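NEQ263 (Nanoarchaeum equitans Kin4-M, PDB 5BN3) probably binds ATP as the B-type subunit of an archaeal ATP synthase catalytic core, which it forms together with the alpha chain NeqA. Local coordinates at residues Leu309-Tyr315 / Glu380-Gln386. Numbering follows the deposited sequence.
Sequences LHSKNIY and EKEFIKQ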
loop_
_atom_site.group_PDB
_atom_site.type_symbol
_atom_site.label_atom_id
_atom_site.label_comp_id
_atom_site.label_asym_id
_atom_site.label_seq_id
_atom_site.Cartn_x
_atom_site.Cartn_y
_atom_site.Cartn_z
ATOM N N LEU B 309 -7.580 -26.464 -10.679
ATOM C CA LEU B 309 -7.932 -27.478 -11.671
ATOM C C LEU B 309 -6.690 -28.035 -12.356
ATOM O O LEU B 309 -6.604 -29.232 -12.621
ATOM C CB LEU B 309 -8.900 -26.915 -12.716
ATOM C CG LEU B 309 -10.332 -26.643 -12.254
ATOM C CD1 LEU B 309 -11.209 -26.246 -13.426
ATOM C CD2 LEU B 309 -10.904 -27.864 -11.564
ATOM N N HIS B 310 -5.726 -27.164 -12.634
ATOM C CA HIS B 310 -4.473 -27.583 -13.247
ATOM C C HIS B 310 -3.740 -28.578 -12.348
ATOM O O HIS B 310 -3.216 -29.586 -12.821
ATOM C CB HIS B 310 -3.590 -26.364 -13.512
ATOM C CG HIS B 310 -2.349 -26.671 -14.290
ATOM N ND1 HIS B 310 -2.377 -27.123 -15.592
ATOM C CD2 HIS B 310 -1.041 -26.576 -13.952
ATOM C CE1 HIS B 310 -1.141 -27.298 -16.020
ATOM N NE2 HIS B 310 -0.310 -26.976 -15.046
ATOM N N SER B 311 -3.715 -28.294 -11.050
ATOM C CA SER B 311 -3.059 -29.173 -10.082
ATOM C C SER B 311 -3.763 -30.521 -9.950
ATOM O O SER B 311 -3.169 -31.493 -9.484
ATOM C CB SER B 311 -2.976 -28.497 -8.712
ATOM O OG SER B 311 -2.046 -27.429 -8.724
ATOM N N LYS B 312 -5.030 -30.573 -10.355
ATOM C CA LYS B 312 -5.795 -31.817 -10.340
ATOM C C LYS B 312 -5.671 -32.552 -11.667
ATOM O O LYS B 312 -6.413 -33.500 -11.926
ATOM C CB LYS B 312 -7.272 -31.532 -10.054
ATOM C CG LYS B 312 -7.550 -30.945 -8.680
ATOM C CD LYS B 312 -9.007 -30.515 -8.566
ATOM C CE LYS B 312 -9.342 -30.030 -7.165
ATOM N NZ LYS B 312 -10.756 -29.570 -7.071
ATOM N N ASN B 313 -4.733 -32.102 -12.499
ATOM C CA ASN B 313 -4.526 -32.659 -13.837
ATOM C C ASN B 313 -5.774 -32.543 -14.714
ATOM O O ASN B 313 -6.102 -33.459 -15.470
ATOM C CB ASN B 313 -4.043 -34.114 -13.762
ATOM C CG ASN B 313 -3.343 -34.569 -15.028
ATOM O OD1 ASN B 313 -2.692 -33.780 -15.714
ATOM N ND2 ASN B 313 -3.475 -35.852 -15.343
ATOM N N ILE B 314 -6.464 -31.411 -14.611
ATOM C CA ILE B 314 -7.619 -31.145 -15.461
ATOM C C ILE B 314 -7.244 -30.183 -16.585
ATOM O O ILE B 314 -6.889 -29.032 -16.326
ATOM C CB ILE B 314 -8.791 -30.528 -14.666
ATOM C CG1 ILE B 314 -9.181 -31.420 -13.484
ATOM C CG2 ILE B 314 -9.986 -30.282 -15.581
ATOM C CD1 ILE B 314 -9.661 -32.796 -13.879
ATOM N N TYR B 315 -7.295 -30.667 -17.825
ATOM C CA TYR B 315 -7.263 -29.792 -18.995
ATOM C C TYR B 315 -8.594 -29.912 -19.729
ATOM O O TYR B 315 -9.108 -31.016 -19.910
ATOM C CB TYR B 315 -6.104 -30.123 -19.953
ATOM C CG TYR B 315 -6.166 -29.303 -21.229
ATOM C CD1 TYR B 315 -6.866 -29.759 -22.341
ATOM C CD2 TYR B 315 -5.554 -28.059 -21.310
ATOM C CE1 TYR B 315 -6.949 -29.005 -23.492
ATOM C CE2 TYR B 315 -5.629 -27.300 -22.463
ATOM C CZ TYR B 315 -6.326 -27.778 -23.550
ATOM O OH TYR B 315 -6.404 -27.024 -24.701
ATOM N N GLU B 380 -16.006 -31.721 -12.937
ATOM C CA GLU B 380 -14.586 -31.484 -13.149
ATOM C C GLU B 380 -13.897 -32.682 -13.801
ATOM O O GLU B 380 -12.975 -32.512 -14.596
ATOM C CB GLU B 380 -13.907 -31.117 -11.823
ATOM C CG GLU B 380 -14.445 -29.831 -11.201
ATOM C CD GLU B 380 -13.881 -29.550 -9.820
ATOM O OE1 GLU B 380 -13.159 -30.411 -9.274
ATOM O OE2 GLU B 380 -14.167 -28.461 -9.277
ATOM N N LYS B 381 -14.354 -33.888 -13.474
ATOM C CA LYS B 381 -13.713 -35.110 -13.962
ATOM C C LYS B 381 -14.183 -35.559 -15.343
ATOM O O LYS B 381 -13.402 -36.110 -16.117
ATOM C CB LYS B 381 -13.920 -36.253 -12.962
ATOM C CG LYS B 381 -13.053 -36.161 -11.721
ATOM C CD LYS B 381 -13.445 -37.212 -10.692
ATOM C CE LYS B 381 -12.491 -37.198 -9.508
ATOM N NZ LYS B 381 -12.992 -38.024 -8.376
ATOM N N GLU B 382 -15.456 -35.328 -15.650
ATOM C CA GLU B 382 -16.050 -35.886 -16.862
ATOM C C GLU B 382 -16.551 -34.839 -17.855
ATOM O O GLU B 382 -16.685 -35.122 -19.042
ATOM C CB GLU B 382 -17.187 -36.849 -16.494
ATOM C CG GLU B 382 -16.787 -37.918 -15.485
ATOM C CD GLU B 382 -17.813 -39.029 -15.373
ATOM O OE1 GLU B 382 -18.879 -38.924 -16.017
ATOM O OE2 GLU B 382 -17.552 -40.012 -14.646
ATOM N N PHE B 383 -16.825 -33.633 -17.371
ATOM C CA PHE B 383 -17.356 -32.578 -18.228
ATOM C C PHE B 383 -16.269 -31.584 -18.639
ATOM O O PHE B 383 -16.042 -31.355 -19.826
ATOM C CB PHE B 383 -18.513 -31.859 -17.526
ATOM C CG PHE B 383 -19.140 -30.773 -18.347
ATOM C CD1 PHE B 383 -20.060 -31.079 -19.338
ATOM C CD2 PHE B 383 -18.822 -29.442 -18.119
ATOM C CE1 PHE B 383 -20.644 -30.078 -20.096
ATOM C CE2 PHE B 383 -19.403 -28.437 -18.874
ATOM C CZ PHE B 383 -20.314 -28.755 -19.863
ATOM N N ILE B 384 -15.598 -30.998 -17.651
ATOM C CA ILE B 384 -14.520 -30.050 -17.916
ATOM C C ILE B 384 -13.304 -30.745 -18.525
ATOM O O ILE B 384 -12.788 -30.311 -19.555
ATOM C CB ILE B 384 -14.099 -29.297 -16.633
ATOM C CG1 ILE B 384 -15.283 -28.504 -16.073
ATOM C CG2 ILE B 384 -12.932 -28.368 -16.912
ATOM C CD1 ILE B 384 -14.956 -27.738 -14.807
ATOM N N LYS B 385 -12.852 -31.821 -17.884
ATOM C CA LYS B 385 -11.700 -32.580 -18.365
ATOM C C LYS B 385 -11.992 -33.131 -19.759
ATOM O O LYS B 385 -13.021 -33.773 -19.985
ATOM C CB LYS B 385 -11.358 -33.716 -17.393
ATOM C CG LYS B 385 -10.058 -34.454 -17.715
ATOM C CD LYS B 385 -9.750 -35.535 -16.679
ATOM C CE LYS B 385 -8.505 -36.336 -17.046
ATOM N NZ LYS B 385 -7.245 -35.553 -16.911
ATOM N N GLN B 386 -11.082 -32.861 -20.689
ATOM C CA GLN B 386 -11.285 -33.179 -22.098
ATOM C C GLN B 386 -9.944 -33.113 -22.822
ATOM O O GLN B 386 -9.118 -32.252 -22.519
ATOM C CB GLN B 386 -12.277 -32.182 -22.708
ATOM C CG GLN B 386 -12.443 -32.274 -24.214
ATOM C CD GLN B 386 -13.393 -31.226 -24.757
ATOM O OE1 GLN B 386 -14.212 -30.668 -24.022
ATOM N NE2 GLN B 386 -13.289 -30.949 -26.050
HETATM O O HOH W 1 -6.643 -33.514 -18.407
#
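Where two helices stop, polar groups find partners across the contact, in water or nearby. Helix 307-311 closes in a Schellman motif: Ile314 N bonds Leu309 O and Asn313 N bonds His310 O (both 3.0 Å), with Asn313 at the positive-phi position that asparagine readily adopts. Lys385 and Gln386, just past helix 367-384, meet the outgoing chain. Gln386 N donates to Tyr315 O (2.8 Å); the long Lys385 carries NZ to Asn313 O (2.8 Å) and to a water (2.6 Å) that accepts from Tyr315 N (3.0 Å). Apolar Leu309, Ile314 and Ile384 fill the buried space between, Ile314 CG2 3.8 Å from Ile384 CG2. Lys312 NZ forms a salt bridge with Glu380 OE1 (3.4 Å), its hydrogen bond weak; Asp308 is the lysine's stronger partner, and Glu380 OE2 takes a salt bridge from Arg354 and a hydrogen bond from Tyr347 of helix 334-356. The contact joins the nucleotide-binding domain to the C-terminal helices, with helix 394-408 packed on Phe383 and the neighbouring alpha-chain subunit against Ser311 and Lys312.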